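Local structure of conserved hypothetical protein (Sulfolobus solfataricus, 2FNA) at residues M2-D10 / T247-D255. The protein binds ADP and magnesium as an archaeal AAA+ ATPase, and probably hydrolyses ATP, although its cellular role is not established. Sequence-based numbering, arbitrary orientation.
Sequences MLFDTSPKD and TYFGFIYLD. With ADP (adenosine-5'-diphosphate), chain D.
Phe4 lays its ring on the backbone of helix 243-256 at Gly250, whose CA stands 3.6 Å from the ring centroid and 13° off the normal, a CH-pi contact over the face. Gly250 has no side chain to hold the ring off, consistent with this close approach. In the ring plane, Leu254 CD1 meets the edge at Phe4 CD2 (3.6 Å), while Phe222 packs edge-to-face from helix 211-225. Thr6 CG2 lies 3.9 Å from Phe251 CB and also touches the Tyr248 ring.

Other carbons of the helix rest against backbone carbonyl oxygens. The Thr247 methyl CG2 reaches Asp5 O (3.4 Å) and Phe4 O because its torsion sets it opposite the backbone N. Thr247 OG1 hydrogen-bonds to Pro243 O, one turn earlier, and lies against ADP C1'.

Lys9, bent at chi2 and chi4, directs NZ to Leu3 O (2.7 Å, from above the carbonyl plane) and Asp5 O (3.0 Å, on an in-plane lone pair). NZ also bonds ADP O2' (2.8 Å) and N3 (2.9 Å); with four acceptors, a protonated amine must share at least one N-H. Replacing Lys9 by alanine would probably leave both carbonyls without this donor and ribose and adenine without this link. Ser7 O accepts from ADP O2'.

Both segments thus line the ADP pocket of this P-loop ATPase: apolar packing seats one on the other, and the Lys9 amine, probably protonated, joins the N-terminal backbone to the nucleotide, consistent with nucleotide binding and this interface being linked.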
loop_
_atom_site.group_PDB
_atom_site.type_symbol
_atom_site.label_atom_id
_atom_site.label_comp_id
_atom_site.label_asym_id
_atom_site.label_seq_id
_atom_site.Cartn_x
_atom_site.Cartn_y
_atom_site.Cartn_z
HETATM N N MSE A 2 -19.163 10.962 1.322
HETATM C CA MSE A 2 -19.876 10.235 2.363
HETATM C C MSE A 2 -19.040 9.047 2.798
HETATM O O MSE A 2 -18.050 8.709 2.161
HETATM C CB MSE A 2 -21.243 9.788 1.829
HETATM C CG MSE A 2 -21.158 8.956 0.554
HETATM SE SE MSE A 2 -22.891 8.523 -0.242
HETATM C CE MSE A 2 -23.542 10.459 -0.711
ATOM N N LEU A 3 -19.415 8.430 3.906
ATOM C CA LEU A 3 -18.597 7.410 4.517
ATOM C C LEU A 3 -18.311 6.209 3.591
ATOM O O LEU A 3 -17.260 5.596 3.663
ATOM C CB LEU A 3 -19.269 6.916 5.783
ATOM C CG LEU A 3 -18.396 6.112 6.736
ATOM C CD1 LEU A 3 -17.397 7.081 7.410
ATOM C CD2 LEU A 3 -19.247 5.398 7.794
ATOM N N PHE A 4 -19.256 5.886 2.727
ATOM C CA PHE A 4 -19.126 4.725 1.853
ATOM C C PHE A 4 -18.646 5.022 0.425
ATOM O O PHE A 4 -18.744 4.155 -0.427
ATOM C CB PHE A 4 -20.452 3.978 1.799
ATOM C CG PHE A 4 -20.923 3.453 3.129
ATOM C CD1 PHE A 4 -20.041 2.982 4.082
ATOM C CD2 PHE A 4 -22.273 3.410 3.411
ATOM C CE1 PHE A 4 -20.511 2.493 5.277
ATOM C CE2 PHE A 4 -22.723 2.919 4.587
ATOM C CZ PHE A 4 -21.837 2.454 5.521
ATOM N N ASP A 5 -18.120 6.219 0.141
ATOM C CA ASP A 5 -17.503 6.448 -1.168
ATOM C C ASP A 5 -16.407 5.381 -1.456
ATOM O O ASP A 5 -15.519 5.113 -0.629
ATOM C CB ASP A 5 -16.875 7.850 -1.268
ATOM C CG ASP A 5 -17.899 8.960 -1.289
ATOM O OD1 ASP A 5 -19.086 8.721 -1.622
ATOM O OD2 ASP A 5 -17.503 10.101 -0.995
ATOM N N THR A 6 -16.522 4.744 -2.606
ATOM C CA THR A 6 -15.602 3.718 -3.034
ATOM C C THR A 6 -14.471 4.370 -3.850
ATOM O O THR A 6 -14.451 4.300 -5.114
ATOM C CB THR A 6 -16.314 2.651 -3.933
ATOM O OG1 THR A 6 -16.825 3.300 -5.097
ATOM C CG2 THR A 6 -17.439 1.944 -3.150
ATOM N N SER A 7 -13.621 5.066 -3.122
ATOM C CA SER A 7 -12.329 5.592 -3.564
ATOM C C SER A 7 -11.626 6.025 -2.252
ATOM O O SER A 7 -12.282 6.135 -1.189
ATOM C CB SER A 7 -12.451 6.729 -4.601
ATOM O OG SER A 7 -13.151 7.864 -4.100
ATOM N N PRO A 8 -10.292 6.180 -2.276
ATOM C CA PRO A 8 -9.660 6.664 -1.063
ATOM C C PRO A 8 -10.210 8.022 -0.593
ATOM O O PRO A 8 -10.414 8.924 -1.392
ATOM C CB PRO A 8 -8.180 6.741 -1.477
ATOM C CG PRO A 8 -8.058 5.628 -2.485
ATOM C CD PRO A 8 -9.284 5.883 -3.316
ATOM N N LYS A 9 -10.451 8.150 0.711
ATOM C CA LYS A 9 -11.035 9.367 1.258
ATOM C C LYS A 9 -9.948 10.409 1.289
ATOM O O LYS A 9 -8.777 10.062 1.436
ATOM C CB LYS A 9 -11.587 9.148 2.673
ATOM C CG LYS A 9 -12.662 8.043 2.785
ATOM C CD LYS A 9 -13.844 8.243 1.830
ATOM C CE LYS A 9 -15.080 7.455 2.319
ATOM N NZ LYS A 9 -14.970 5.929 2.229
ATOM N N ASP A 10 -10.324 11.676 1.131
ATOM C CA ASP A 10 -9.370 12.773 1.251
ATOM C C ASP A 10 -9.752 13.788 2.340
ATOM O O ASP A 10 -9.042 14.766 2.534
ATOM C CB ASP A 10 -9.145 13.448 -0.106
ATOM C CG ASP A 10 -10.423 14.061 -0.702
ATOM O OD1 ASP A 10 -11.459 14.149 -0.006
ATOM O OD2 ASP A 10 -10.379 14.463 -1.881
ATOM N N THR A 247 -16.823 -0.881 3.171
ATOM C CA THR A 247 -17.172 0.341 2.441
ATOM C C THR A 247 -17.982 0.059 1.171
ATOM O O THR A 247 -18.980 0.716 0.935
ATOM C CB THR A 247 -15.890 1.117 2.049
ATOM O OG1 THR A 247 -15.137 1.428 3.217
ATOM C CG2 THR A 247 -16.180 2.454 1.306
ATOM N N TYR A 248 -17.496 -0.862 0.337
ATOM C CA TYR A 248 -18.187 -1.275 -0.871
ATOM C C TYR A 248 -19.580 -1.827 -0.531
ATOM O O TYR A 248 -20.533 -1.390 -1.088
ATOM C CB TYR A 248 -17.375 -2.357 -1.584
ATOM C CG TYR A 248 -17.849 -2.671 -2.986
ATOM C CD1 TYR A 248 -17.405 -1.914 -4.063
ATOM C CD2 TYR A 248 -18.718 -3.730 -3.240
ATOM C CE1 TYR A 248 -17.830 -2.197 -5.371
ATOM C CE2 TYR A 248 -19.143 -4.007 -4.538
ATOM C CZ TYR A 248 -18.695 -3.240 -5.598
ATOM O OH TYR A 248 -19.124 -3.494 -6.933
ATOM N N PHE A 249 -19.669 -2.754 0.431
ATOM C CA PHE A 249 -20.948 -3.254 0.921
ATOM C C PHE A 249 -21.882 -2.125 1.296
ATOM O O PHE A 249 -23.033 -2.127 0.932
ATOM C CB PHE A 249 -20.794 -4.147 2.162
ATOM C CG PHE A 249 -22.111 -4.414 2.843
ATOM C CD1 PHE A 249 -22.976 -5.390 2.345
ATOM C CD2 PHE A 249 -22.519 -3.661 3.929
ATOM C CE1 PHE A 249 -24.195 -5.606 2.913
ATOM C CE2 PHE A 249 -23.751 -3.889 4.505
ATOM C CZ PHE A 249 -24.595 -4.861 3.982
ATOM N N GLY A 250 -21.384 -1.163 2.073
ATOM C CA GLY A 250 -22.216 -0.064 2.520
ATOM C C GLY A 250 -22.722 0.715 1.333
ATOM O O GLY A 250 -23.877 1.085 1.280
ATOM N N PHE A 251 -21.861 0.921 0.346
ATOM C CA PHE A 251 -22.254 1.652 -0.836
ATOM C C PHE A 251 -23.359 0.889 -1.586
ATOM O O PHE A 251 -24.394 1.469 -1.927
ATOM C CB PHE A 251 -21.054 1.924 -1.760
ATOM C CG PHE A 251 -21.429 2.731 -2.985
ATOM C CD1 PHE A 251 -22.077 2.133 -4.046
ATOM C CD2 PHE A 251 -21.178 4.088 -3.044
ATOM C CE1 PHE A 251 -22.502 2.874 -5.162
ATOM C CE2 PHE A 251 -21.578 4.830 -4.145
ATOM C CZ PHE A 251 -22.232 4.214 -5.216
ATOM N N ILE A 252 -23.133 -0.400 -1.836
ATOM C CA ILE A 252 -24.090 -1.206 -2.572
ATOM C C ILE A 252 -25.407 -1.311 -1.837
ATOM O O ILE A 252 -26.475 -1.206 -2.449
ATOM C CB ILE A 252 -23.567 -2.639 -2.890
ATOM C CG1 ILE A 252 -22.303 -2.588 -3.752
ATOM C CG2 ILE A 252 -24.628 -3.438 -3.610
ATOM C CD1 ILE A 252 -22.474 -1.863 -5.048
ATOM N N TYR A 253 -25.361 -1.545 -0.523
ATOM C CA TYR A 253 -26.618 -1.642 0.226
ATOM C C TYR A 253 -27.410 -0.339 0.171
ATOM O O TYR A 253 -28.613 -0.347 0.091
ATOM C CB TYR A 253 -26.385 -2.025 1.696
ATOM C CG TYR A 253 -27.711 -2.222 2.394
ATOM C CD1 TYR A 253 -28.373 -3.431 2.327
ATOM C CD2 TYR A 253 -28.326 -1.172 3.091
ATOM C CE1 TYR A 253 -29.621 -3.605 2.920
ATOM C CE2 TYR A 253 -29.546 -1.348 3.704
ATOM C CZ TYR A 253 -30.185 -2.568 3.619
ATOM O OH TYR A 253 -31.416 -2.752 4.212
ATOM N N LEU A 254 -26.734 0.795 0.235
ATOM C CA LEU A 254 -27.428 2.072 0.110
ATOM C C LEU A 254 -28.053 2.215 -1.258
ATOM O O LEU A 254 -29.124 2.785 -1.433
ATOM C CB LEU A 254 -26.455 3.224 0.380
ATOM C CG LEU A 254 -26.048 3.489 1.835
ATOM C CD1 LEU A 254 -25.244 4.762 1.901
ATOM C CD2 LEU A 254 -27.240 3.591 2.755
ATOM N N ASP A 255 -27.395 1.644 -2.240
ATOM C CA ASP A 255 -27.844 1.799 -3.591
ATOM C C ASP A 255 -29.018 0.901 -3.898
ATOM O O ASP A 255 -29.859 1.252 -4.700
ATOM C CB ASP A 255 -26.704 1.485 -4.558
ATOM C CG ASP A 255 -27.020 1.923 -5.947
ATOM O OD1 ASP A 255 -27.428 3.105 -6.107
ATOM O OD2 ASP A 255 -26.913 1.079 -6.852
HETATM P PB ADP D . -5.210 1.131 1.113
HETATM O O1B ADP D . -4.761 0.724 2.479
HETATM O O2B ADP D . -5.389 -0.074 0.194
HETATM O O3B ADP D . -4.501 2.283 0.485
HETATM P PA ADP D . -7.573 2.873 0.785
HETATM O O1A ADP D . -7.245 4.192 1.407
HETATM O O2A ADP D . -7.409 2.893 -0.678
HETATM O O3A ADP D . -6.784 1.589 1.398
HETATM O "O5'" ADP D . -9.022 2.482 1.306
HETATM C "C5'" ADP D . -9.760 1.368 0.775
HETATM C "C4'" ADP D . -11.245 1.716 0.711
HETATM O "O4'" ADP D . -11.840 1.710 1.995
HETATM C "C3'" ADP D . -11.546 3.074 0.156
HETATM O "O3'" ADP D . -12.858 3.006 -0.443
HETATM C "C2'" ADP D . -11.638 3.963 1.376
HETATM O "O2'" ADP D . -12.470 5.095 1.172
HETATM C "C1'" ADP D . -12.268 3.011 2.354
HETATM N N9 ADP D . -11.877 3.185 3.749
HETATM C C8 ADP D . -10.854 2.555 4.366
HETATM N N7 ADP D . -10.818 2.887 5.656
HETATM C C5 ADP D . -11.823 3.767 5.875
HETATM C C6 ADP D . -12.369 4.522 7.024
HETATM N N6 ADP D . -11.791 4.426 8.239
HETATM N N1 ADP D . -13.465 5.309 6.829
HETATM C C2 ADP D . -14.068 5.411 5.629
HETATM N N3 ADP D . -13.633 4.750 4.544
HETATM C C4 ADP D . -12.545 3.933 4.619
#